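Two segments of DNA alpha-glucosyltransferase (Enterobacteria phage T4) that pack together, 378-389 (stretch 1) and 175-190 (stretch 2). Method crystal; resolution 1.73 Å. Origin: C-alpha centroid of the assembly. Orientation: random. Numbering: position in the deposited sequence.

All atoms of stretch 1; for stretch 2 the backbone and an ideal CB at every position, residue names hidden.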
ATOM      1  N   ALA A 378     -19.811  -0.235  -2.310  1.00 14.08           N
ATOM      2  CA  ALA A 378     -18.400   0.014  -2.020  1.00 13.53           C
ATOM      3  C   ALA A 378     -17.510  -0.840  -2.905  1.00 13.09           C
ATOM      4  O   ALA A 378     -16.521  -0.356  -3.452  1.00 12.03           O
ATOM      5  CB  ALA A 378     -18.101  -0.271  -0.556  1.00 14.79           C
ATOM      6  N   TYR A 379     -17.852  -2.117  -3.025  1.00 12.51           N
ATOM      7  CA  TYR A 379     -17.075  -3.018  -3.862  1.00 13.60           C
ATOM      8  C   TYR A 379     -17.011  -2.510  -5.298  1.00 13.95           C
ATOM      9  O   TYR A 379     -15.933  -2.435  -5.885  1.00 13.92           O
ATOM     10  CB  TYR A 379     -17.674  -4.426  -3.837  1.00 13.36           C
ATOM     11  CG  TYR A 379     -17.089  -5.344  -4.893  1.00 16.46           C
ATOM     12  CD1 TYR A 379     -17.734  -5.532  -6.114  1.00 18.56           C
ATOM     13  CD2 TYR A 379     -15.868  -5.990  -4.686  1.00 17.61           C
ATOM     14  CE1 TYR A 379     -17.179  -6.340  -7.106  1.00 20.67           C
ATOM     15  CE2 TYR A 379     -15.303  -6.799  -5.672  1.00 19.52           C
ATOM     16  CZ  TYR A 379     -15.963  -6.969  -6.878  1.00 21.49           C
ATOM     17  OH  TYR A 379     -15.412  -7.761  -7.860  1.00 26.20           O
ATOM     18  N   GLU A 380     -18.161  -2.159  -5.865  1.00 12.94           N
ATOM     19  CA  GLU A 380     -18.195  -1.675  -7.243  1.00 14.27           C
ATOM     20  C   GLU A 380     -17.437  -0.361  -7.407  1.00 13.50           C
ATOM     21  O   GLU A 380     -16.728  -0.163  -8.390  1.00 13.35           O
ATOM     22  CB  GLU A 380     -19.641  -1.490  -7.716  1.00 17.12           C
ATOM     23  CG  GLU A 380     -19.749  -0.967  -9.148  1.00 20.71           C
ATOM     24  CD  GLU A 380     -19.159  -1.923 -10.173  1.00 23.78           C
ATOM     25  OE1 GLU A 380     -18.920  -1.494 -11.322  1.00 26.58           O
ATOM     26  OE2 GLU A 380     -18.943  -3.109  -9.838  1.00 25.34           O
ATOM     27  N   PHE A 381     -17.586   0.537  -6.440  1.00 13.89           N
ATOM     28  CA  PHE A 381     -16.910   1.828  -6.505  1.00 13.24           C
ATOM     29  C   PHE A 381     -15.391   1.672  -6.499  1.00 13.50           C
ATOM     30  O   PHE A 381     -14.689   2.269  -7.314  1.00 12.61           O
ATOM     31  CB  PHE A 381     -17.322   2.698  -5.317  1.00 14.07           C
ATOM     32  CG  PHE A 381     -16.714   4.074  -5.332  1.00 15.20           C
ATOM     33  CD1 PHE A 381     -17.154   5.036  -6.235  1.00 14.40           C
ATOM     34  CD2 PHE A 381     -15.705   4.411  -4.435  1.00 14.77           C
ATOM     35  CE1 PHE A 381     -16.603   6.315  -6.245  1.00 14.80           C
ATOM     36  CE2 PHE A 381     -15.146   5.685  -4.434  1.00 16.18           C
ATOM     37  CZ  PHE A 381     -15.596   6.645  -5.343  1.00 15.91           C
ATOM     38  N   LEU A 382     -14.890   0.873  -5.563  1.00 13.38           N
ATOM     39  CA  LEU A 382     -13.456   0.660  -5.451  1.00 13.24           C
ATOM     40  C   LEU A 382     -12.922  -0.100  -6.661  1.00 12.25           C
ATOM     41  O   LEU A 382     -11.800   0.136  -7.101  1.00 12.39           O
ATOM     42  CB  LEU A 382     -13.146  -0.075  -4.145  1.00 14.36           C
ATOM     43  CG  LEU A 382     -13.501   0.762  -2.905  1.00 13.96           C
ATOM     44  CD1 LEU A 382     -13.277  -0.060  -1.643  1.00 16.75           C
ATOM     45  CD2 LEU A 382     -12.657   2.036  -2.873  1.00 13.58           C
ATOM     46  N   TYR A 383     -13.731  -1.006  -7.199  1.00 12.56           N
ATOM     47  CA  TYR A 383     -13.342  -1.762  -8.388  1.00 13.41           C
ATOM     48  C   TYR A 383     -13.140  -0.773  -9.543  1.00 14.39           C
ATOM     49  O   TYR A 383     -12.112  -0.783 -10.229  1.00 13.34           O
ATOM     50  CB  TYR A 383     -14.447  -2.758  -8.745  1.00 13.95           C
ATOM     51  CG  TYR A 383     -14.344  -3.315 -10.144  1.00 14.97           C
ATOM     52  CD1 TYR A 383     -13.354  -4.237 -10.480  1.00 16.90           C
ATOM     53  CD2 TYR A 383     -15.226  -2.900 -11.141  1.00 18.45           C
ATOM     54  CE1 TYR A 383     -13.243  -4.734 -11.778  1.00 20.22           C
ATOM     55  CE2 TYR A 383     -15.122  -3.389 -12.444  1.00 20.20           C
ATOM     56  CZ  TYR A 383     -14.130  -4.305 -12.752  1.00 22.63           C
ATOM     57  OH  TYR A 383     -14.033  -4.804 -14.033  1.00 23.70           O
ATOM     58  N   GLN A 384     -14.133   0.089  -9.751  1.00 13.19           N
ATOM     59  CA  GLN A 384     -14.068   1.087 -10.811  1.00 13.67           C
ATOM     60  C   GLN A 384     -12.899   2.042 -10.600  1.00 13.76           C
ATOM     61  O   GLN A 384     -12.265   2.490 -11.552  1.00 13.70           O
ATOM     62  CB  GLN A 384     -15.372   1.892 -10.862  1.00 14.13           C
ATOM     63  CG  GLN A 384     -16.559   1.109 -11.402  1.00 18.58           C
ATOM     64  CD  GLN A 384     -16.434   0.825 -12.889  1.00 23.56           C
ATOM     65  OE1 GLN A 384     -17.079  -0.081 -13.419  1.00 28.87           O
ATOM     66  NE2 GLN A 384     -15.610   1.609 -13.572  1.00 25.72           N
ATOM     67  N   HIS A 385     -12.604   2.344  -9.343  1.00 12.99           N
ATOM     68  CA  HIS A 385     -11.529   3.276  -9.054  1.00 10.73           C
ATOM     69  C   HIS A 385     -10.111   2.753  -9.180  1.00 13.16           C
ATOM     70  O   HIS A 385      -9.249   3.449  -9.716  1.00 12.86           O
ATOM     71  CB  HIS A 385     -11.690   3.861  -7.651  1.00 12.10           C
ATOM     72  CG  HIS A 385     -10.684   4.923  -7.331  1.00 11.90           C
ATOM     73  ND1 HIS A 385      -9.697   4.758  -6.382  1.00 15.47           N
ATOM     74  CD2 HIS A 385     -10.482   6.146  -7.873  1.00  8.48           C
ATOM     75  CE1 HIS A 385      -8.930   5.834  -6.356  1.00 10.02           C
ATOM     76  NE2 HIS A 385      -9.386   6.691  -7.251  1.00 14.75           N
ATOM     77  N   GLN A 386      -9.861   1.531  -8.721  1.00 12.49           N
ATOM     78  CA  GLN A 386      -8.483   1.047  -8.729  1.00 13.12           C
ATOM     79  C   GLN A 386      -8.213  -0.424  -9.046  1.00 13.55           C
ATOM     80  O   GLN A 386      -7.186  -0.962  -8.628  1.00 14.61           O
ATOM     81  CB  GLN A 386      -7.862   1.416  -7.369  1.00 12.94           C
ATOM     82  CG  GLN A 386      -6.382   1.757  -7.390  1.00 13.20           C
ATOM     83  CD  GLN A 386      -5.971   2.595  -6.188  1.00 12.87           C
ATOM     84  OE1 GLN A 386      -6.513   3.683  -5.963  1.00 12.06           O
ATOM     85  NE2 GLN A 386      -5.011   2.097  -5.411  1.00 11.78           N
ATOM     86  N   ASP A 387      -9.104  -1.086  -9.782  1.00 12.80           N
ATOM     87  CA  ASP A 387      -8.850  -2.488 -10.119  1.00 13.12           C
ATOM     88  C   ASP A 387      -7.686  -2.564 -11.112  1.00 12.36           C
ATOM     89  O   ASP A 387      -7.510  -1.670 -11.939  1.00 12.79           O
ATOM     90  CB  ASP A 387     -10.075  -3.143 -10.757  1.00 13.69           C
ATOM     91  CG  ASP A 387      -9.892  -4.641 -10.964  1.00 16.22           C
ATOM     92  OD1 ASP A 387      -9.956  -5.396  -9.969  1.00 14.96           O
ATOM     93  OD2 ASP A 387      -9.666  -5.067 -12.119  1.00 16.64           O
ATOM     94  N   SER A 388      -6.902  -3.635 -11.029  1.00 13.01           N
ATOM     95  CA  SER A 388      -5.762  -3.824 -11.925  1.00 14.43           C
ATOM     96  C   SER A 388      -6.155  -3.776 -13.401  1.00 15.57           C
ATOM     97  O   SER A 388      -5.391  -3.288 -14.237  1.00 16.47           O
ATOM     98  CB  SER A 388      -5.083  -5.166 -11.636  1.00 13.04           C
ATOM     99  OG  SER A 388      -4.516  -5.188 -10.339  1.00 14.87           O
ATOM    100  N   SER A 389      -7.343  -4.284 -13.720  1.00 16.00           N
ATOM    101  CA  SER A 389      -7.802  -4.314 -15.106  1.00 17.62           C
ATOM    102  C   SER A 389      -7.810  -2.933 -15.746  1.00 17.34           C
ATOM    103  O   SER A 389      -7.651  -2.803 -16.962  1.00 18.47           O
ATOM    104  CB  SER A 389      -9.199  -4.946 -15.201  1.00 16.79           C
ATOM    105  OG  SER A 389     -10.186  -4.136 -14.588  1.00 17.64           O
ATOM    106  N   UNK A 175       0.333   7.529 -11.016  1.00 15.32           N
ATOM    107  CA  UNK A 175      -0.125   6.151 -11.067  1.00 14.45           C
ATOM    108  C   UNK A 175      -0.854   5.828  -9.774  1.00 13.29           C
ATOM    109  O   UNK A 175      -0.697   6.531  -8.771  1.00 15.56           O
ATOM    110  CB  UNK A 175       1.042   5.188 -11.293  1.00 14.45           C
ATOM    111  N   UNK A 176      -1.666   4.779  -9.815  1.00 14.19           N
ATOM    112  CA  UNK A 176      -2.384   4.301  -8.638  1.00 14.28           C
ATOM    113  C   UNK A 176      -1.893   2.875  -8.450  1.00 13.15           C
ATOM    114  O   UNK A 176      -1.656   2.173  -9.432  1.00 14.93           O
ATOM    115  CB  UNK A 176      -3.904   4.381  -8.796  1.00 14.28           C
ATOM    116  N   UNK A 177      -1.720   2.431  -7.196  1.00 14.67           N
ATOM    117  CA  UNK A 177      -1.260   1.060  -6.924  1.00 12.29           C
ATOM    118  C   UNK A 177      -2.486   0.145  -7.055  1.00 13.28           C
ATOM    119  O   UNK A 177      -3.345   0.113  -6.170  1.00 13.25           O
ATOM    120  CB  UNK A 177      -0.617   0.941  -5.541  1.00 12.29           C
ATOM    121  N   UNK A 178      -2.578  -0.616  -8.160  1.00 12.90           N
ATOM    122  CA  UNK A 178      -3.703  -1.516  -8.423  1.00 13.49           C
ATOM    123  C   UNK A 178      -3.700  -2.875  -7.749  1.00 13.66           C
ATOM    124  O   UNK A 178      -2.659  -3.410  -7.381  1.00 14.67           O
ATOM    125  CB  UNK A 178      -3.788  -1.750  -9.933  1.00 13.49           C
ATOM    126  N   UNK A 179      -4.897  -3.432  -7.618  1.00 15.25           N
ATOM    127  CA  UNK A 179      -5.083  -4.751  -7.038  1.00 15.58           C
ATOM    128  C   UNK A 179      -6.195  -5.431  -7.818  1.00 15.32           C
ATOM    129  O   UNK A 179      -7.104  -4.762  -8.308  1.00 14.02           O
ATOM    130  CB  UNK A 179      -5.408  -4.674  -5.545  1.00 15.58           C
ATOM    131  N   UNK A 180      -6.114  -6.751  -7.962  1.00 15.67           N
ATOM    132  CA  UNK A 180      -7.170  -7.473  -8.650  1.00 14.90           C
ATOM    133  C   UNK A 180      -8.257  -7.604  -7.587  1.00 15.88           C
ATOM    134  O   UNK A 180      -8.268  -8.553  -6.796  1.00 15.12           O
ATOM    135  CB  UNK A 180      -6.710  -8.822  -9.206  1.00 14.90           C
ATOM    136  N   UNK A 181      -9.153  -6.626  -7.562  1.00 14.88           N
ATOM    137  CA  UNK A 181     -10.240  -6.585  -6.595  1.00 13.89           C
ATOM    138  C   UNK A 181     -11.254  -7.710  -6.806  1.00 16.22           C
ATOM    139  O   UNK A 181     -11.829  -8.233  -5.848  1.00 16.09           O
ATOM    140  CB  UNK A 181     -10.947  -5.230  -6.669  1.00 13.89           C
ATOM    141  N   UNK A 182     -11.458  -8.085  -8.062  1.00 15.81           N
ATOM    142  CA  UNK A 182     -12.385  -9.155  -8.401  1.00 16.68           C
ATOM    143  C   UNK A 182     -11.895 -10.470  -7.794  1.00 17.01           C
ATOM    144  O   UNK A 182     -12.667 -11.224  -7.203  1.00 16.15           O
ATOM    145  CB  UNK A 182     -12.536  -9.281  -9.918  1.00 16.68           C
ATOM    146  N   UNK A 183     -10.601 -10.738  -7.944  1.00 17.65           N
ATOM    147  CA  UNK A 183     -10.013 -11.963  -7.420  1.00 17.64           C
ATOM    148  C   UNK A 183     -10.184 -12.098  -5.909  1.00 17.43           C
ATOM    149  O   UNK A 183     -10.490 -13.178  -5.409  1.00 18.07           O
ATOM    150  CB  UNK A 183      -8.526 -12.017  -7.777  1.00 17.64           C
ATOM    151  N   UNK A 184      -9.980 -11.008  -5.176  1.00 15.57           N
ATOM    152  CA  UNK A 184     -10.140 -11.048  -3.730  1.00 13.81           C
ATOM    153  C   UNK A 184     -11.592 -11.344  -3.374  1.00 13.70           C
ATOM    154  O   UNK A 184     -11.867 -12.161  -2.495  1.00 14.65           O
ATOM    155  CB  UNK A 184      -9.690  -9.729  -3.099  1.00 13.81           C
ATOM    156  N   UNK A 185     -12.534 -10.695  -4.053  1.00 12.97           N
ATOM    157  CA  UNK A 185     -13.936 -10.965  -3.750  1.00 13.71           C
ATOM    158  C   UNK A 185     -14.301 -12.416  -4.039  1.00 13.51           C
ATOM    159  O   UNK A 185     -14.997 -13.058  -3.252  1.00 13.92           O
ATOM    160  CB  UNK A 185     -14.841 -10.029  -4.553  1.00 13.71           C
ATOM    161  N   UNK A 186     -13.827 -12.931  -5.166  1.00 15.89           N
ATOM    162  CA  UNK A 186     -14.144 -14.298  -5.556  1.00 16.21           C
ATOM    163  C   UNK A 186     -13.538 -15.332  -4.619  1.00 18.25           C
ATOM    164  O   UNK A 186     -13.831 -16.523  -4.731  1.00 18.46           O
ATOM    165  CB  UNK A 186     -13.661 -14.556  -6.985  1.00 16.21           C
ATOM    166  N   UNK A 187     -12.711 -14.872  -3.683  1.00 17.55           N
ATOM    167  CA  UNK A 187     -12.058 -15.765  -2.734  1.00 17.87           C
ATOM    168  C   UNK A 187     -12.479 -15.581  -1.277  1.00 18.16           C
ATOM    169  O   UNK A 187     -12.471 -16.541  -0.508  1.00 20.20           O
ATOM    170  CB  UNK A 187     -10.543 -15.578  -2.837  1.00 17.87           C
ATOM    171  N   UNK A 188     -12.863 -14.366  -0.893  1.00 14.69           N
ATOM    172  CA  UNK A 188     -13.215 -14.109   0.503  1.00 14.81           C
ATOM    173  C   UNK A 188     -14.610 -13.617   0.853  1.00 15.33           C
ATOM    174  O   UNK A 188     -14.994 -13.669   2.019  1.00 16.12           O
ATOM    175  CB  UNK A 188     -12.226 -13.075   1.046  1.00 14.81           C
ATOM    176  N   UNK A 189     -15.361 -13.129  -0.128  1.00 15.08           N
ATOM    177  CA  UNK A 189     -16.696 -12.599   0.144  1.00 15.20           C
ATOM    178  C   UNK A 189     -17.573 -13.582   0.922  1.00 15.22           C
ATOM    179  O   UNK A 189     -17.697 -14.753   0.556  1.00 14.90           O
ATOM    180  CB  UNK A 189     -17.384 -12.229  -1.172  1.00 15.20           C
ATOM    181  N   UNK A 190     -18.181 -13.091   1.997  1.00 14.23           N
ATOM    182  CA  UNK A 190     -19.041 -13.913   2.840  1.00 13.82           C
ATOM    183  C   UNK A 190     -20.496 -13.478   2.738  1.00 14.46           C
ATOM    184  O   UNK A 190     -20.786 -12.338   2.383  1.00 14.15           O
ATOM    185  CB  UNK A 190     -18.576 -13.849   4.296  1.00 13.82           C
TER

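Position 175 has nothing of stretch 1 within reach, so this contact sets no rule for it; the deposited residue is F175.

At position 176 the extended backbone aims CA-to-CB toward stretch 1, with the ideal CB 3.8 Å from Q386 CD. Ahead lie the Q386 amide, the H385 ring and the H385 carbonyl, a polar setting that would suit a medium-length polar chain. It is Q176, whose amide end lies over one face of the H385 ring.

Position 177 points its CB away, but its carbonyl faces the Q386 amide, and Q386 NE2 donates to the 177 O at 2.7 Å. The backbone does the work, so many residues could serve; phi of -80° also admits proline. P177 is found, and its CG lies 3.4 Å from Q386 NE2.

Position 178 points toward stretch 1 with little room, its ideal CB only 3.5 Å from S388 CA. A compact side chain fits, and phi of -81° again allows proline. P178 packs its CB 3.6 Å from S388 OG, while its CA makes a CA-H...O contact with Q386 O at 3.5 Å.

At position 179 the CB turns away and the backbone forms a single bridge with D387: S388 N donates to the 179 O at 3.0 Å. Stretch 1 leaves the side chain largely free; M179 is found, with chi1 and chi2 both t.

Position 180 also points away, just ahead of a helix, where Asp, Asn, Ser or Thr could cap. D180 does so, its OD1 accepting from the backbone N of 183 at 2.9 Å. D180 OD1 lies 4.0 Å from the like-charged D387 OD1, and a water donates to both side chains, weakly to D180 OD1 and at 2.7 Å to D387 OD2.

Position 181 begins the helix, and its N donates to D387 OD1 at 2.8 Å. Its CB points toward Y379, L382 and Y383, an apolar recess for Ile, Leu, Val or Met. I181 uses both branches: CG2 meets Y379 CE2 at 3.4 Å, and CD1 reaches L382 O at 3.3 Å.

Position 182 points sideways, its ideal CB 3.8 Å from Y379 OH, with the Y383 ring nearby. A small or branched apolar group would suit. V182 sets CG2 3.5 Å from Y383 CE1.

Positions 183 and 184, with no contact, carry K183 and V184.

Position 185 points at the Y379 ring, its ideal CB 3.4 Å from CE2. A long, flexible chain able to lie across the ring, such as Arg, Lys or Met, would answer. R185 extends with chi1 to chi3 all t, placing CD 3.6 Å from the Y379 ring centroid as a CH-pi contact and CZ 4.7 Å from it as a cation-pi contact.

Positions 186, 187 and 188 leave the interface, as S186, T187 and Y188.

Position 189, just past the helix, points toward stretch 1 from a distance that a long or large side chain, such as Trp, Tyr, Arg or Met, could span. W189 brings CH2 3.8 Å from Y379 CB.

Position 190 is out of reach and holds K190.

Stretch 2, residues 175-190: FQPPMDIVKVRSTYWK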
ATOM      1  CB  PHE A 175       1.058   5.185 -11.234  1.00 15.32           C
ATOM      2  CG  PHE A 175       1.708   4.781  -9.931  1.00 15.40           C
ATOM      3  CD1 PHE A 175       1.405   3.558  -9.337  1.00 14.43           C
ATOM      4  CD2 PHE A 175       2.612   5.626  -9.300  1.00 14.73           C
ATOM      5  CE1 PHE A 175       1.998   3.177  -8.129  1.00 13.95           C
ATOM      6  CE2 PHE A 175       3.212   5.261  -8.093  1.00 13.88           C
ATOM      7  CZ  PHE A 175       2.904   4.031  -7.506  1.00 14.21           C
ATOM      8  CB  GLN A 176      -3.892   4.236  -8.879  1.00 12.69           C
ATOM      9  CG  GLN A 176      -4.570   5.550  -9.152  1.00 14.08           C
ATOM     10  CD  GLN A 176      -6.011   5.342  -9.575  1.00 15.38           C
ATOM     11  OE1 GLN A 176      -6.871   4.980  -8.762  1.00 16.94           O
ATOM     12  NE2 GLN A 176      -6.280   5.551 -10.856  1.00 10.92           N
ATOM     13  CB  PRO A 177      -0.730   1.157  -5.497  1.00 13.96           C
ATOM     14  CG  PRO A 177      -1.630   2.185  -4.874  1.00 13.11           C
ATOM     15  CD  PRO A 177      -1.785   3.231  -5.956  1.00 13.69           C
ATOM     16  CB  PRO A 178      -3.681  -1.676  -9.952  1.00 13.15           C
ATOM     17  CG  PRO A 178      -2.493  -0.816 -10.439  1.00 12.40           C
ATOM     18  CD  PRO A 178      -1.593  -0.723  -9.245  1.00 12.33           C
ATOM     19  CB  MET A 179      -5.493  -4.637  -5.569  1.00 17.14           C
ATOM     20  CG  MET A 179      -5.730  -5.968  -4.893  1.00 19.41           C
ATOM     21  SD  MET A 179      -6.068  -5.765  -3.138  1.00 17.74           S
ATOM     22  CE  MET A 179      -7.871  -5.740  -3.144  1.00 19.09           C
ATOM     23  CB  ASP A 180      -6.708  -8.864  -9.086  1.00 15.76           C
ATOM     24  CG  ASP A 180      -7.739  -9.571  -9.947  1.00 18.31           C
ATOM     25  OD1 ASP A 180      -8.941  -9.253  -9.813  1.00 17.98           O
ATOM     26  OD2 ASP A 180      -7.353 -10.451 -10.747  1.00 17.54           O
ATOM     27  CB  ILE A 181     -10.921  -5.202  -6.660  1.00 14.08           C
ATOM     28  CG1 ILE A 181      -9.963  -4.159  -6.072  1.00 13.32           C
ATOM     29  CG2 ILE A 181     -12.254  -5.221  -5.924  1.00 13.05           C
ATOM     30  CD1 ILE A 181     -10.364  -2.717  -6.307  1.00 14.41           C
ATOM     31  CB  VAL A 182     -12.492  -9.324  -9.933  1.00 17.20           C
ATOM     32  CG1 VAL A 182     -13.429 -10.473 -10.271  1.00 18.94           C
ATOM     33  CG2 VAL A 182     -12.979  -8.029 -10.565  1.00 19.51           C
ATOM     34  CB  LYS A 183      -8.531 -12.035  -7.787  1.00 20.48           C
ATOM     35  CG  LYS A 183      -7.875 -13.352  -7.404  1.00 25.15           C
ATOM     36  CD  LYS A 183      -6.503 -13.501  -8.044  1.00 29.46           C
ATOM     37  CE  LYS A 183      -6.604 -13.441  -9.561  1.00 32.36           C
ATOM     38  NZ  LYS A 183      -7.617 -14.400 -10.092  1.00 35.87           N
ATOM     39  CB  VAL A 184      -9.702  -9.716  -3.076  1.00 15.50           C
ATOM     40  CG1 VAL A 184     -10.096  -9.696  -1.606  1.00 15.04           C
ATOM     41  CG2 VAL A 184      -8.194  -9.557  -3.210  1.00 14.50           C
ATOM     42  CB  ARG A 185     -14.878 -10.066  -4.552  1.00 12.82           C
ATOM     43  CG  ARG A 185     -16.339 -10.503  -4.366  1.00 14.29           C
ATOM     44  CD  ARG A 185     -17.364  -9.542  -4.941  1.00 14.64           C
ATOM     45  NE  ARG A 185     -18.717  -9.996  -4.602  1.00 15.75           N
ATOM     46  CZ  ARG A 185     -19.798  -9.222  -4.630  1.00 17.60           C
ATOM     47  NH1 ARG A 185     -19.697  -7.947  -4.985  1.00 16.30           N
ATOM     48  NH2 ARG A 185     -20.981  -9.722  -4.288  1.00 19.19           N
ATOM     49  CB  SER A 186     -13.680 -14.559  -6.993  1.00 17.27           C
ATOM     50  OG  SER A 186     -12.270 -14.577  -7.090  1.00 20.94           O
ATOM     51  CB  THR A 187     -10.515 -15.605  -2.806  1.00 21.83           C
ATOM     52  OG1 THR A 187     -10.056 -15.973  -4.112  1.00 26.50           O
ATOM     53  CG2 THR A 187      -9.826 -16.482  -1.770  1.00 23.81           C
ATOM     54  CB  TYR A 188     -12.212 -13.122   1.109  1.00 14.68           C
ATOM     55  CG  TYR A 188     -10.793 -13.619   1.071  1.00 14.49           C
ATOM     56  CD1 TYR A 188      -9.949 -13.297   0.009  1.00 17.11           C
ATOM     57  CD2 TYR A 188     -10.308 -14.460   2.067  1.00 15.68           C
ATOM     58  CE1 TYR A 188      -8.658 -13.801  -0.061  1.00 16.51           C
ATOM     59  CE2 TYR A 188      -9.017 -14.976   2.007  1.00 17.19           C
ATOM     60  CZ  TYR A 188      -8.199 -14.642   0.940  1.00 17.20           C
ATOM     61  OH  TYR A 188      -6.927 -15.155   0.867  1.00 21.74           O
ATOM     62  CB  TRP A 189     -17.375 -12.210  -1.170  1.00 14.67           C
ATOM     63  CG  TRP A 189     -18.489 -11.210  -1.022  1.00 14.79           C
ATOM     64  CD1 TRP A 189     -19.804 -11.471  -0.759  1.00 16.47           C
ATOM     65  CD2 TRP A 189     -18.386  -9.789  -1.178  1.00 14.66           C
ATOM     66  NE1 TRP A 189     -20.527 -10.300  -0.751  1.00 14.99           N
ATOM     67  CE2 TRP A 189     -19.682  -9.253  -1.004  1.00 15.42           C
ATOM     68  CE3 TRP A 189     -17.324  -8.917  -1.452  1.00 13.85           C
ATOM     69  CZ2 TRP A 189     -19.947  -7.879  -1.095  1.00 14.02           C
ATOM     70  CZ3 TRP A 189     -17.586  -7.547  -1.543  1.00 14.36           C
ATOM     71  CH2 TRP A 189     -18.891  -7.045  -1.364  1.00 13.85           C
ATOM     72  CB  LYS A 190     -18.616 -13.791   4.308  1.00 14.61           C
ATOM     73  CG  LYS A 190     -17.197 -14.242   4.614  1.00 14.96           C
ATOM     74  CD  LYS A 190     -17.060 -15.752   4.518  1.00 15.37           C
ATOM     75  CE  LYS A 190     -15.654 -16.208   4.894  1.00 17.05           C
ATOM     76  NZ  LYS A 190     -14.631 -15.674   3.953  1.00 15.63           N
TER
HETATM   77  O   HOH W   1      -9.168  -7.699 -12.193  1.00 22.67           O
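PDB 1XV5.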